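Local coordinates for protein beta-N-acetylhexosaminidase (Beutenbergia cavernae, PDB 5BU9) that probably hydrolyses terminal non-reducing N-acetyl-D-hexosamine residues from N-acetyl-beta-D-hexosaminides, as a member of glycosyl hydrolase family 3, at residues L42-T53 against N84-F93; N127-D135 against A167-R175. All coordinates share one frame; numbering follows the deposited sequence.

Interaction 1. Residues L42-T53 against N84-F93; sequences LAGRSNAGVDAT and NVQVLRGPGF
The first torsions of Val50 and Phe93 bring a methyl and a ring together: in Phe93 CG lies anti to the carbonyl carbon (chi1 -74°), and in Val50 CG2 takes the same place while CG1 is anti to the backbone N (chi1 166°). Val50 CG2 thereby sits over the ring, 3.6 Å from the Phe93 centroid and close to its normal, a CH-pi contact. Leu88 CB covers the opposite face near the rim, and Thr53 OG1 lies at the ring's edge. With an alanine in place of Phe93, Val50 CG2 and Leu88 CB would probably lose the surface that separates them, leaving a gap beneath the start of helix 50-61.

Ser46 N donates to Val87 O at 2.7 Å and nearly straight (171°), and Arg89 N donates to Ser46 O at 2.8 Å, a single parallel bridge. This pairing joins the loop after strand 39-43 to the chain that follows strand 85-86, the short antiparallel partner of 75-82, in the TIM-barrel-type domain. Beyond it, Val50 N donates to Pro91 O at 2.9 Å, while a water accepts from Gly49 N, the N-cap residue, and donates to Arg89 O. Arg45, bent at chi2, hydrogen-bonds through NH2 to Gly44 O at 2.9 Å, the oxygen near the guanidinium plane but the donor above the carbonyl plane, and NH1 makes a weak bond to Asn84 O.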
ATOM      1  N   LEU A  42      -9.532  -1.344   4.873  1.00 37.95           N
ATOM      2  CA  LEU A  42     -10.502  -0.595   5.698  1.00 31.63           C
ATOM      3  C   LEU A  42     -10.171   0.895   5.720  1.00 42.23           C
ATOM      4  O   LEU A  42      -9.090   1.278   6.188  1.00 36.75           O
ATOM      5  CB  LEU A  42     -10.532  -1.160   7.124  1.00 33.53           C
ATOM      6  CG  LEU A  42     -11.462  -2.360   7.317  1.00 32.45           C
ATOM      7  CD1 LEU A  42     -10.995  -3.573   6.603  1.00 36.67           C
ATOM      8  CD2 LEU A  42     -11.633  -2.658   8.803  1.00 33.47           C
ATOM      9  N   ALA A  43     -11.098   1.724   5.222  1.00 30.58           N
ATOM     10  CA  ALA A  43     -10.831   3.142   4.949  1.00 33.17           C
ATOM     11  C   ALA A  43     -11.500   4.056   5.952  1.00 34.83           C
ATOM     12  O   ALA A  43     -12.413   3.640   6.657  1.00 35.22           O
ATOM     13  CB  ALA A  43     -11.297   3.518   3.558  1.00 30.96           C
ATOM     14  N   GLY A  44     -11.064   5.313   5.977  1.00 35.43           N
ATOM     15  CA  GLY A  44     -11.673   6.345   6.806  1.00 34.29           C
ATOM     16  C   GLY A  44     -11.068   6.536   8.185  1.00 34.70           C
ATOM     17  O   GLY A  44      -9.856   6.447   8.345  1.00 47.81           O
ATOM     18  N   ARG A  45     -11.907   6.834   9.174  1.00 35.59           N
ATOM     19  CA  ARG A  45     -11.490   6.925  10.579  1.00 39.86           C
ATOM     20  C   ARG A  45     -12.628   6.264  11.341  1.00 53.98           C
ATOM     21  O   ARG A  45     -13.783   6.686  11.276  1.00 64.65           O
ATOM     22  CB  ARG A  45     -11.224   8.384  11.072  1.00 40.33           C
ATOM     23  CG  ARG A  45     -10.106   9.195  10.288  1.00 51.04           C
ATOM     24  CD  ARG A  45      -8.670   8.590  10.376  1.00 59.15           C
ATOM     25  NE  ARG A  45      -7.643   9.401   9.696  1.00 49.31           N
ATOM     26  CZ  ARG A  45      -7.143   9.183   8.464  1.00 78.75           C
ATOM     27  NH1 ARG A  45      -6.232  10.018   7.953  1.00 39.43           N
ATOM     28  NH2 ARG A  45      -7.535   8.150   7.718  1.00 36.33           N
ATOM     29  N   SER A  46     -12.300   5.160  11.986  1.00 56.86           N
ATOM     30  CA  SER A  46     -13.256   4.436  12.790  1.00 52.62           C
ATOM     31  C   SER A  46     -12.886   4.518  14.251  1.00 54.28           C
ATOM     32  O   SER A  46     -11.717   4.394  14.623  1.00 45.59           O
ATOM     33  CB  SER A  46     -13.328   2.981  12.369  1.00 64.65           C
ATOM     34  OG  SER A  46     -14.209   2.305  13.232  1.00 44.63           O
ATOM     35  N   ASN A  47     -13.898   4.721  15.076  1.00 38.17           N
ATOM     36  CA  ASN A  47     -13.737   4.776  16.521  1.00 38.96           C
ATOM     37  C   ASN A  47     -14.460   3.599  17.154  1.00 57.68           C
ATOM     38  O   ASN A  47     -14.690   3.582  18.363  1.00 42.01           O
ATOM     39  CB  ASN A  47     -14.308   6.086  17.066  1.00 60.06           C
ATOM     40  CG  ASN A  47     -13.633   6.544  18.333  1.00 78.49           C
ATOM     41  OD1 ASN A  47     -12.400   6.576  18.409  1.00 84.71           O
ATOM     42  ND2 ASN A  47     -14.440   6.933  19.338  1.00 76.50           N
ATOM     43  N   ALA A  48     -14.850   2.621  16.343  1.00 38.25           N
ATOM     44  CA  ALA A  48     -15.749   1.589  16.851  1.00 55.35           C
ATOM     45  C   ALA A  48     -15.016   0.645  17.814  1.00 39.19           C
ATOM     46  O   ALA A  48     -15.617   0.119  18.738  1.00 43.18           O
ATOM     47  CB  ALA A  48     -16.377   0.821  15.712  1.00 45.39           C
ATOM     48  N   GLY A  49     -13.714   0.485  17.626  1.00 41.44           N
ATOM     49  CA  GLY A  49     -12.929  -0.377  18.491  1.00 45.77           C
ATOM     50  C   GLY A  49     -12.620  -1.748  17.908  1.00 37.94           C
ATOM     51  O   GLY A  49     -13.094  -2.100  16.820  1.00 45.20           O
ATOM     52  N   VAL A  50     -11.837  -2.527  18.649  1.00 41.69           N
ATOM     53  CA  VAL A  50     -11.284  -3.787  18.149  1.00 47.18           C
ATOM     54  C   VAL A  50     -12.358  -4.814  17.793  1.00 44.57           C
ATOM     55  O   VAL A  50     -12.372  -5.329  16.676  1.00 43.56           O
ATOM     56  CB  VAL A  50     -10.294  -4.380  19.164  1.00 46.29           C
ATOM     57  CG1 VAL A  50      -9.990  -5.810  18.808  1.00 41.25           C
ATOM     58  CG2 VAL A  50      -9.010  -3.569  19.167  1.00 48.46           C
ATOM     59  N   ASP A  51     -13.259  -5.101  18.729  1.00 40.22           N
ATOM     60  CA  ASP A  51     -14.332  -6.071  18.493  1.00 51.55           C
ATOM     61  C   ASP A  51     -15.240  -5.683  17.321  1.00 50.29           C
ATOM     62  O   ASP A  51     -15.588  -6.530  16.507  1.00 51.31           O
ATOM     63  CB  ASP A  51     -15.196  -6.265  19.762  1.00 44.87           C
ATOM     64  CG  ASP A  51     -14.445  -6.959  20.896  1.00 59.88           C
ATOM     65  OD1 ASP A  51     -13.671  -7.912  20.628  1.00 80.34           O
ATOM     66  OD2 ASP A  51     -14.632  -6.540  22.061  1.00 68.61           O
ATOM     67  N   ALA A  52     -15.644  -4.417  17.238  1.00 40.47           N
ATOM     68  CA  ALA A  52     -16.525  -3.998  16.151  1.00 47.85           C
ATOM     69  C   ALA A  52     -15.824  -4.129  14.802  1.00 37.31           C
ATOM     70  O   ALA A  52     -16.447  -4.521  13.812  1.00 52.01           O
ATOM     71  CB  ALA A  52     -16.990  -2.589  16.355  1.00 48.59           C
ATOM     72  N   THR A  53     -14.530  -3.821  14.779  1.00 41.50           N
ATOM     73  CA  THR A  53     -13.731  -3.961  13.562  1.00 42.48           C
ATOM     74  C   THR A  53     -13.574  -5.444  13.194  1.00 48.39           C
ATOM     75  O   THR A  53     -13.702  -5.807  12.040  1.00 41.67           O
ATOM     76  CB  THR A  53     -12.358  -3.310  13.720  1.00 42.96           C
ATOM     77  OG1 THR A  53     -12.532  -1.925  14.032  1.00 47.55           O
ATOM     78  CG2 THR A  53     -11.510  -3.453  12.423  1.00 32.81           C
ATOM     79  N   ASN A  84      -1.733  11.609  12.595  1.00 34.28           N
ATOM     80  CA  ASN A  84      -2.750  12.082  11.655  1.00 37.69           C
ATOM     81  C   ASN A  84      -3.268  10.970  10.739  1.00 43.71           C
ATOM     82  O   ASN A  84      -4.231  11.179  10.014  1.00 38.88           O
ATOM     83  CB  ASN A  84      -2.186  13.241  10.820  1.00 36.65           C
ATOM     84  CG  ASN A  84      -2.015  14.512  11.652  1.00 45.22           C
ATOM     85  OD1 ASN A  84      -2.932  14.941  12.331  1.00 49.70           O
ATOM     86  ND2 ASN A  84      -0.830  15.090  11.620  1.00 34.47           N
ATOM     87  N   VAL A  85      -2.639   9.796  10.760  1.00 33.70           N
ATOM     88  CA  VAL A  85      -3.119   8.680   9.930  1.00 36.26           C
ATOM     89  C   VAL A  85      -3.276   7.417  10.786  1.00 33.47           C
ATOM     90  O   VAL A  85      -2.362   6.588  10.915  1.00 43.36           O
ATOM     91  CB  VAL A  85      -2.184   8.406   8.713  1.00 31.13           C
ATOM     92  CG1 VAL A  85      -2.735   7.239   7.860  1.00 26.53           C
ATOM     93  CG2 VAL A  85      -2.028   9.666   7.819  1.00 28.26           C
ATOM     94  N   GLN A  86      -4.440   7.288  11.396  1.00 37.08           N
ATOM     95  CA  GLN A  86      -4.735   6.109  12.196  1.00 31.79           C
ATOM     96  C   GLN A  86      -6.197   5.777  11.944  1.00 42.83           C
ATOM     97  O   GLN A  86      -7.086   6.407  12.519  1.00 34.62           O
ATOM     98  CB  GLN A  86      -4.454   6.347  13.698  1.00 32.74           C
ATOM     99  CG  GLN A  86      -4.616   5.054  14.549  1.00 33.65           C
ATOM    100  CD  GLN A  86      -4.416   5.262  16.033  1.00 39.61           C
ATOM    101  OE1 GLN A  86      -3.679   6.156  16.453  1.00 42.52           O
ATOM    102  NE2 GLN A  86      -5.072   4.424  16.848  1.00 38.05           N
ATOM    103  N   VAL A  87      -6.460   4.835  11.043  1.00 41.20           N
ATOM    104  CA  VAL A  87      -7.835   4.581  10.662  1.00 32.32           C
ATOM    105  C   VAL A  87      -8.584   3.956  11.846  1.00 35.65           C
ATOM    106  O   VAL A  87      -9.750   4.245  12.072  1.00 44.83           O
ATOM    107  CB  VAL A  87      -7.928   3.675   9.432  1.00 30.20           C
ATOM    108  CG1 VAL A  87      -9.383   3.193   9.266  1.00 29.84           C
ATOM    109  CG2 VAL A  87      -7.411   4.402   8.156  1.00 30.07           C
ATOM    110  N   LEU A  88      -7.913   3.090  12.596  1.00 37.25           N
ATOM    111  CA  LEU A  88      -8.605   2.307  13.617  1.00 32.77           C
ATOM    112  C   LEU A  88      -8.291   2.848  15.005  1.00 34.67           C
ATOM    113  O   LEU A  88      -7.147   2.795  15.491  1.00 34.83           O
ATOM    114  CB  LEU A  88      -8.230   0.824  13.498  1.00 32.60           C
ATOM    115  CG  LEU A  88      -8.665   0.191  12.161  1.00 36.79           C
ATOM    116  CD1 LEU A  88      -8.193  -1.256  12.047  1.00 31.27           C
ATOM    117  CD2 LEU A  88     -10.188   0.292  11.954  1.00 31.30           C
ATOM    118  N   ARG A  89      -9.329   3.351  15.645  1.00 37.41           N
ATOM    119  CA  ARG A  89      -9.192   4.011  16.928  1.00 41.16           C
ATOM    120  C   ARG A  89     -10.308   3.534  17.836  1.00 47.40           C
ATOM    121  O   ARG A  89     -11.233   2.883  17.364  1.00 43.24           O
ATOM    122  CB  ARG A  89      -9.228   5.540  16.744  1.00 40.95           C
ATOM    123  CG  ARG A  89      -8.326   6.310  17.702  1.00100.26           C
ATOM    124  CD  ARG A  89      -8.628   7.793  17.677  1.00 94.07           C
ATOM    125  NE  ARG A  89      -8.629   8.299  16.307  1.00 99.78           N
ATOM    126  CZ  ARG A  89      -7.527   8.615  15.629  1.00106.24           C
ATOM    127  NH1 ARG A  89      -7.614   9.084  14.372  1.00 43.68           N
ATOM    128  NH2 ARG A  89      -6.337   8.470  16.217  1.00 84.98           N
ATOM    129  N   GLY A  90     -10.227   3.836  19.133  1.00 40.45           N
ATOM    130  CA  GLY A  90     -11.323   3.530  20.033  1.00 42.02           C
ATOM    131  C   GLY A  90     -11.016   2.390  20.987  1.00 50.11           C
ATOM    132  O   GLY A  90      -9.842   2.090  21.214  1.00 45.70           O
ATOM    133  N   PRO A  91     -12.069   1.748  21.545  1.00 58.97           N
ATOM    134  CA  PRO A  91     -11.892   0.680  22.548  1.00 53.31           C
ATOM    135  C   PRO A  91     -10.970  -0.457  22.084  1.00 60.82           C
ATOM    136  O   PRO A  91     -11.240  -1.138  21.087  1.00 44.63           O
ATOM    137  CB  PRO A  91     -13.322   0.184  22.782  1.00 46.29           C
ATOM    138  CG  PRO A  91     -14.167   1.412  22.489  1.00 46.35           C
ATOM    139  CD  PRO A  91     -13.495   2.051  21.307  1.00 44.38           C
ATOM    140  N   GLY A  92      -9.865  -0.634  22.808  1.00 55.78           N
ATOM    141  CA  GLY A  92      -8.889  -1.672  22.496  1.00 48.72           C
ATOM    142  C   GLY A  92      -7.743  -1.227  21.595  1.00 72.10           C
ATOM    143  O   GLY A  92      -6.812  -1.988  21.350  1.00 59.34           O
ATOM    144  N   PHE A  93      -7.815   0.004  21.087  1.00 42.43           N
ATOM    145  CA  PHE A  93      -6.744   0.561  20.253  1.00 48.06           C
ATOM    146  C   PHE A  93      -5.970   1.638  20.997  1.00 42.25           C
ATOM    147  O   PHE A  93      -6.575   2.535  21.613  1.00 49.85           O
ATOM    148  CB  PHE A  93      -7.306   1.159  18.957  1.00 41.77           C
ATOM    149  CG  PHE A  93      -7.732   0.133  17.934  1.00 51.84           C
ATOM    150  CD1 PHE A  93      -6.791  -0.658  17.289  1.00 45.19           C
ATOM    151  CD2 PHE A  93      -9.072  -0.009  17.589  1.00 45.22           C
ATOM    152  CE1 PHE A  93      -7.181  -1.613  16.337  1.00 36.01           C
ATOM    153  CE2 PHE A  93      -9.475  -0.947  16.630  1.00 39.42           C
ATOM    154  CZ  PHE A  93      -8.521  -1.753  16.009  1.00 39.34           C
TER
HETATM  155  O   HOH W   1      -7.113  11.898  11.209  1.00 41.52           O
HETATM  156  O   HOH W   2     -12.091   1.133  15.451  1.00 35.99           O
HETATM  157  O   HOH W   3     -13.725  -3.416  21.461  1.00 52.33           O

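Interaction 2. Residues N127-D135 against A167-R175; sequences NLNLAPVMD and ANAFSAGMR
The ring of Phe170 presents its edge to the amide of Asn129: the two side chains are nearly perpendicular, their planes 42° apart, and Asn129 ND2 comes within 3.5 Å of Phe170 CZ. A chi1 of -163°, which carries CG to the side away from the main-chain nitrogen, sends the Asn129 amide to the helix, where ND2 also lies 3.5 Å from Met174 SE. Its OD1 accepts from the backbone of Gln80 on strand 75-82. Met174, a selenomethionine bent at chi2 and chi3, folds its CE over one face of the Phe170 ring, away from its centre. Helix 160-176 lies between strands 128-129 and 180-186 in sequence, and those strands pair in parallel, which is a beta-alpha-beta crossover of the barrel. Where the chain leaves strand 128-129, a cis peptide precedes Pro132. The proline and Phe170 lie side by side, pointing opposite ways, with Pro132 CB 3.7 Å from Phe170 CD1. Pro132 CG packs on Ala167 CB at 3.5 Å, and Pro132 CD approaches Ser171 OG, which is hydrogen-bonded to Thr181 OG1. The selenomethionine Met134 turns at chi3 and sets its CE 3.6 Å from Ala167 CB.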
ATOM      1  N   ASN A 127      -4.249  -8.001   8.823  1.00 32.54           N
ATOM      2  CA  ASN A 127      -2.955  -8.687   8.703  1.00 50.59           C
ATOM      3  C   ASN A 127      -1.978  -7.926   7.821  1.00 40.82           C
ATOM      4  O   ASN A 127      -0.882  -8.401   7.573  1.00 40.74           O
ATOM      5  CB  ASN A 127      -3.114 -10.120   8.167  1.00 33.58           C
ATOM      6  CG  ASN A 127      -3.862 -10.179   6.845  1.00 37.70           C
ATOM      7  OD1 ASN A 127      -3.879  -9.215   6.074  1.00 32.67           O
ATOM      8  ND2 ASN A 127      -4.521 -11.307   6.596  1.00 37.88           N
ATOM      9  N   LEU A 128      -2.375  -6.753   7.333  1.00 38.66           N
ATOM     10  CA  LEU A 128      -1.438  -5.945   6.571  1.00 29.86           C
ATOM     11  C   LEU A 128      -1.593  -4.488   6.967  1.00 43.25           C
ATOM     12  O   LEU A 128      -2.710  -3.962   6.975  1.00 29.62           O
ATOM     13  CB  LEU A 128      -1.652  -6.123   5.061  1.00 29.26           C
ATOM     14  CG  LEU A 128      -0.600  -5.427   4.204  1.00 29.41           C
ATOM     15  CD1 LEU A 128       0.801  -6.032   4.474  1.00 30.00           C
ATOM     16  CD2 LEU A 128      -0.967  -5.519   2.729  1.00 28.02           C
ATOM     17  N   ASN A 129      -0.478  -3.851   7.330  1.00 29.16           N
ATOM     18  CA  ASN A 129      -0.474  -2.411   7.622  1.00 30.78           C
ATOM     19  C   ASN A 129       0.156  -1.648   6.451  1.00 36.71           C
ATOM     20  O   ASN A 129       1.276  -1.954   6.040  1.00 33.28           O
ATOM     21  CB  ASN A 129       0.285  -2.130   8.930  1.00 35.56           C
ATOM     22  CG  ASN A 129      -0.019  -0.749   9.522  1.00 34.14           C
ATOM     23  OD1 ASN A 129      -0.781   0.024   8.961  1.00 31.81           O
ATOM     24  ND2 ASN A 129       0.586  -0.444  10.687  1.00 29.99           N
ATOM     25  N   LEU A 130      -0.557  -0.662   5.910  1.00 28.42           N
ATOM     26  CA  LEU A 130       0.047   0.214   4.900  1.00 33.53           C
ATOM     27  C   LEU A 130       0.886   1.283   5.623  1.00 42.06           C
ATOM     28  O   LEU A 130       0.506   2.464   5.745  1.00 37.08           O
ATOM     29  CB  LEU A 130      -1.028   0.838   3.978  1.00 25.46           C
ATOM     30  CG  LEU A 130      -2.027  -0.133   3.337  1.00 32.59           C
ATOM     31  CD1 LEU A 130      -2.830   0.582   2.254  1.00 24.87           C
ATOM     32  CD2 LEU A 130      -1.340  -1.367   2.744  1.00 26.79           C
ATOM     33  N   ALA A 131       2.045   0.835   6.093  1.00 29.00           N
ATOM     34  CA  ALA A 131       2.975   1.623   6.907  1.00 32.55           C
ATOM     35  C   ALA A 131       4.138   0.656   7.123  1.00 46.44           C
ATOM     36  O   ALA A 131       3.934  -0.530   6.989  1.00 31.75           O
ATOM     37  CB  ALA A 131       2.321   2.066   8.248  1.00 34.82           C
ATOM     38  N   PRO A 132       5.346   1.132   7.476  1.00 28.85           N
ATOM     39  CA  PRO A 132       5.721   2.504   7.811  1.00 43.87           C
ATOM     40  C   PRO A 132       6.044   3.363   6.593  1.00 43.84           C
ATOM     41  O   PRO A 132       6.470   2.860   5.561  1.00 30.98           O
ATOM     42  CB  PRO A 132       6.970   2.308   8.668  1.00 46.24           C
ATOM     43  CG  PRO A 132       7.641   1.072   8.019  1.00 36.23           C
ATOM     44  CD  PRO A 132       6.498   0.203   7.574  1.00 34.32           C
ATOM     45  N   VAL A 133       5.849   4.665   6.745  1.00 30.41           N
ATOM     46  CA  VAL A 133       6.370   5.675   5.824  1.00 29.02           C
ATOM     47  C   VAL A 133       7.894   5.731   5.872  1.00 34.60           C
ATOM     48  O   VAL A 133       8.480   6.041   6.900  1.00 38.10           O
ATOM     49  CB  VAL A 133       5.783   7.054   6.158  1.00 35.07           C
ATOM     50  CG1 VAL A 133       6.509   8.137   5.428  1.00 27.10           C
ATOM     51  CG2 VAL A 133       4.303   7.091   5.834  1.00 27.07           C
HETATM   52  N   MSE A 134       8.547   5.447   4.758  1.00 29.21           N
HETATM   53  CA  MSE A 134       9.999   5.572   4.716  1.00 32.19           C
HETATM   54  C   MSE A 134      10.437   6.712   3.806  1.00 52.90           C
HETATM   55  O   MSE A 134      11.596   6.777   3.396  1.00 37.95           O
HETATM   56  CB  MSE A 134      10.630   4.257   4.281  1.00 29.65           C
HETATM   57  CG  MSE A 134      10.272   3.130   5.231  1.00 40.22           C
HETATM   58 SE   MSE A 134      11.453   1.598   5.080  0.72 44.78          SE
HETATM   59  CE  MSE A 134      12.943   2.299   6.139  1.00 40.73           C
ATOM     60  N   ASP A 135       9.493   7.602   3.507  1.00 32.49           N
ATOM     61  CA  ASP A 135       9.774   8.817   2.786  1.00 31.69           C
ATOM     62  C   ASP A 135      10.736   9.612   3.641  1.00 52.20           C
ATOM     63  O   ASP A 135      10.630   9.579   4.856  1.00 37.75           O
ATOM     64  CB  ASP A 135       8.496   9.641   2.537  1.00 28.07           C
ATOM     65  CG  ASP A 135       7.515   8.955   1.612  1.00 64.02           C
ATOM     66  OD1 ASP A 135       7.930   8.450   0.533  1.00 35.86           O
ATOM     67  OD2 ASP A 135       6.316   8.939   1.975  1.00 33.50           O
ATOM     68  N   ALA A 167      11.654   3.037  11.056  1.00 39.03           N
ATOM     69  CA  ALA A 167      10.635   2.330  10.283  1.00 37.66           C
ATOM     70  C   ALA A 167      10.888   0.832  10.352  1.00 40.00           C
ATOM     71  O   ALA A 167       9.939   0.041  10.423  1.00 37.76           O
ATOM     72  CB  ALA A 167      10.587   2.807   8.826  1.00 41.09           C
ATOM     73  N   ASN A 168      12.155   0.429  10.365  1.00 39.34           N
ATOM     74  CA  ASN A 168      12.459  -1.004  10.413  1.00 40.02           C
ATOM     75  C   ASN A 168      12.108  -1.586  11.784  1.00 47.85           C
ATOM     76  O   ASN A 168      11.752  -2.761  11.898  1.00 48.19           O
ATOM     77  CB  ASN A 168      13.932  -1.281  10.090  1.00 50.65           C
ATOM     78  CG  ASN A 168      14.239  -1.126   8.625  1.00 62.90           C
ATOM     79  OD1 ASN A 168      13.325  -1.059   7.797  1.00 51.99           O
ATOM     80  ND2 ASN A 168      15.529  -1.065   8.289  1.00 43.34           N
ATOM     81  N   ALA A 169      12.220  -0.750  12.814  1.00 42.21           N
ATOM     82  CA  ALA A 169      11.862  -1.141  14.161  1.00 43.11           C
ATOM     83  C   ALA A 169      10.353  -1.345  14.181  1.00 46.68           C
ATOM     84  O   ALA A 169       9.862  -2.354  14.676  1.00 42.42           O
ATOM     85  CB  ALA A 169      12.278  -0.096  15.141  1.00 44.11           C
ATOM     86  N   PHE A 170       9.633  -0.394  13.584  1.00 40.58           N
ATOM     87  CA  PHE A 170       8.164  -0.425  13.527  1.00 59.44           C
ATOM     88  C   PHE A 170       7.724  -1.699  12.801  1.00 39.91           C
ATOM     89  O   PHE A 170       6.887  -2.433  13.294  1.00 38.89           O
ATOM     90  CB  PHE A 170       7.651   0.869  12.850  1.00 38.07           C
ATOM     91  CG  PHE A 170       6.148   0.941  12.604  1.00 47.64           C
ATOM     92  CD1 PHE A 170       5.572   0.343  11.485  1.00 35.45           C
ATOM     93  CD2 PHE A 170       5.335   1.716  13.423  1.00 38.70           C
ATOM     94  CE1 PHE A 170       4.219   0.459  11.225  1.00 36.58           C
ATOM     95  CE2 PHE A 170       3.983   1.840  13.161  1.00 35.55           C
ATOM     96  CZ  PHE A 170       3.417   1.203  12.055  1.00 34.29           C
ATOM     97  N   SER A 171       8.333  -1.966  11.654  1.00 39.31           N
ATOM     98  CA  SER A 171       8.024  -3.154  10.867  1.00 50.27           C
ATOM     99  C   SER A 171       8.260  -4.414  11.693  1.00 46.56           C
ATOM    100  O   SER A 171       7.421  -5.317  11.721  1.00 44.30           O
ATOM    101  CB  SER A 171       8.875  -3.196   9.571  1.00 37.25           C
ATOM    102  OG  SER A 171       8.476  -2.213   8.635  1.00 41.92           O
ATOM    103  N   ALA A 172       9.403  -4.467  12.374  1.00 46.03           N
ATOM    104  CA  ALA A 172       9.762  -5.646  13.170  1.00 42.22           C
ATOM    105  C   ALA A 172       8.719  -5.981  14.255  1.00 43.96           C
ATOM    106  O   ALA A 172       8.367  -7.151  14.436  1.00 54.73           O
ATOM    107  CB  ALA A 172      11.128  -5.460  13.785  1.00 43.79           C
ATOM    108  N   GLY A 173       8.217  -4.969  14.965  1.00 49.34           N
ATOM    109  CA  GLY A 173       7.212  -5.197  15.995  1.00 50.68           C
ATOM    110  C   GLY A 173       5.874  -5.620  15.403  1.00 41.47           C
ATOM    111  O   GLY A 173       5.140  -6.441  15.944  1.00 54.12           O
HETATM  112  N   MSE A 174       5.576  -5.030  14.263  1.00 41.20           N
HETATM  113  CA  MSE A 174       4.376  -5.315  13.526  1.00 46.23           C
HETATM  114  C   MSE A 174       4.398  -6.800  13.131  1.00 52.57           C
HETATM  115  O   MSE A 174       3.468  -7.541  13.471  1.00 38.90           O
HETATM  116  CB  MSE A 174       4.294  -4.359  12.315  1.00 39.12           C
HETATM  117  CG  MSE A 174       2.897  -4.076  11.792  1.00 75.74           C
HETATM  118 SE   MSE A 174       1.779  -2.888  12.856  0.82 49.96          SE
HETATM  119  CE  MSE A 174       3.202  -1.878  13.688  1.00103.99           C
ATOM    120  N   ARG A 175       5.479  -7.240  12.469  1.00 40.57           N
ATOM    121  CA  ARG A 175       5.655  -8.643  12.088  1.00 39.73           C
ATOM    122  C   ARG A 175       5.625  -9.562  13.309  1.00 53.78           C
ATOM    123  O   ARG A 175       5.077 -10.650  13.222  1.00 43.12           O
ATOM    124  CB  ARG A 175       6.974  -8.860  11.336  1.00 54.10           C
ATOM    125  CG  ARG A 175       7.044  -8.165   9.993  1.00 81.81           C
ATOM    126  CD  ARG A 175       8.216  -8.625   9.085  1.00 44.82           C
ATOM    127  NE  ARG A 175       8.250  -7.711   7.943  1.00 61.29           N
ATOM    128  CZ  ARG A 175       9.145  -6.743   7.788  1.00 87.24           C
ATOM    129  NH1 ARG A 175      10.125  -6.604   8.672  1.00 49.41           N
ATOM    130  NH2 ARG A 175       9.074  -5.930   6.738  1.00 78.27           N
TER

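Overall arrangement
Both contacts reach the same sheet, but interaction 2 lies deeper: its centre is about 11 Å from that of the chain, against about 18 Å for interaction 1, and 9 of its 10 touching residues are buried. Interaction 1 is partly buried, with 8 of 20, and joins loops through backbone hydrogen bonds and bridging waters, with a CH-pi contact at the start of helix 50-61. Interaction 2 sets a helix against a strand and its exit by side-chain packing. Strand 75-82 stands between them, pairing with 39-43, 85-86 and 128-129, and helix 107-123 touches both through Leu121. They do not touch, their nearest atoms being about 6 Å apart, and they follow one another along the chain.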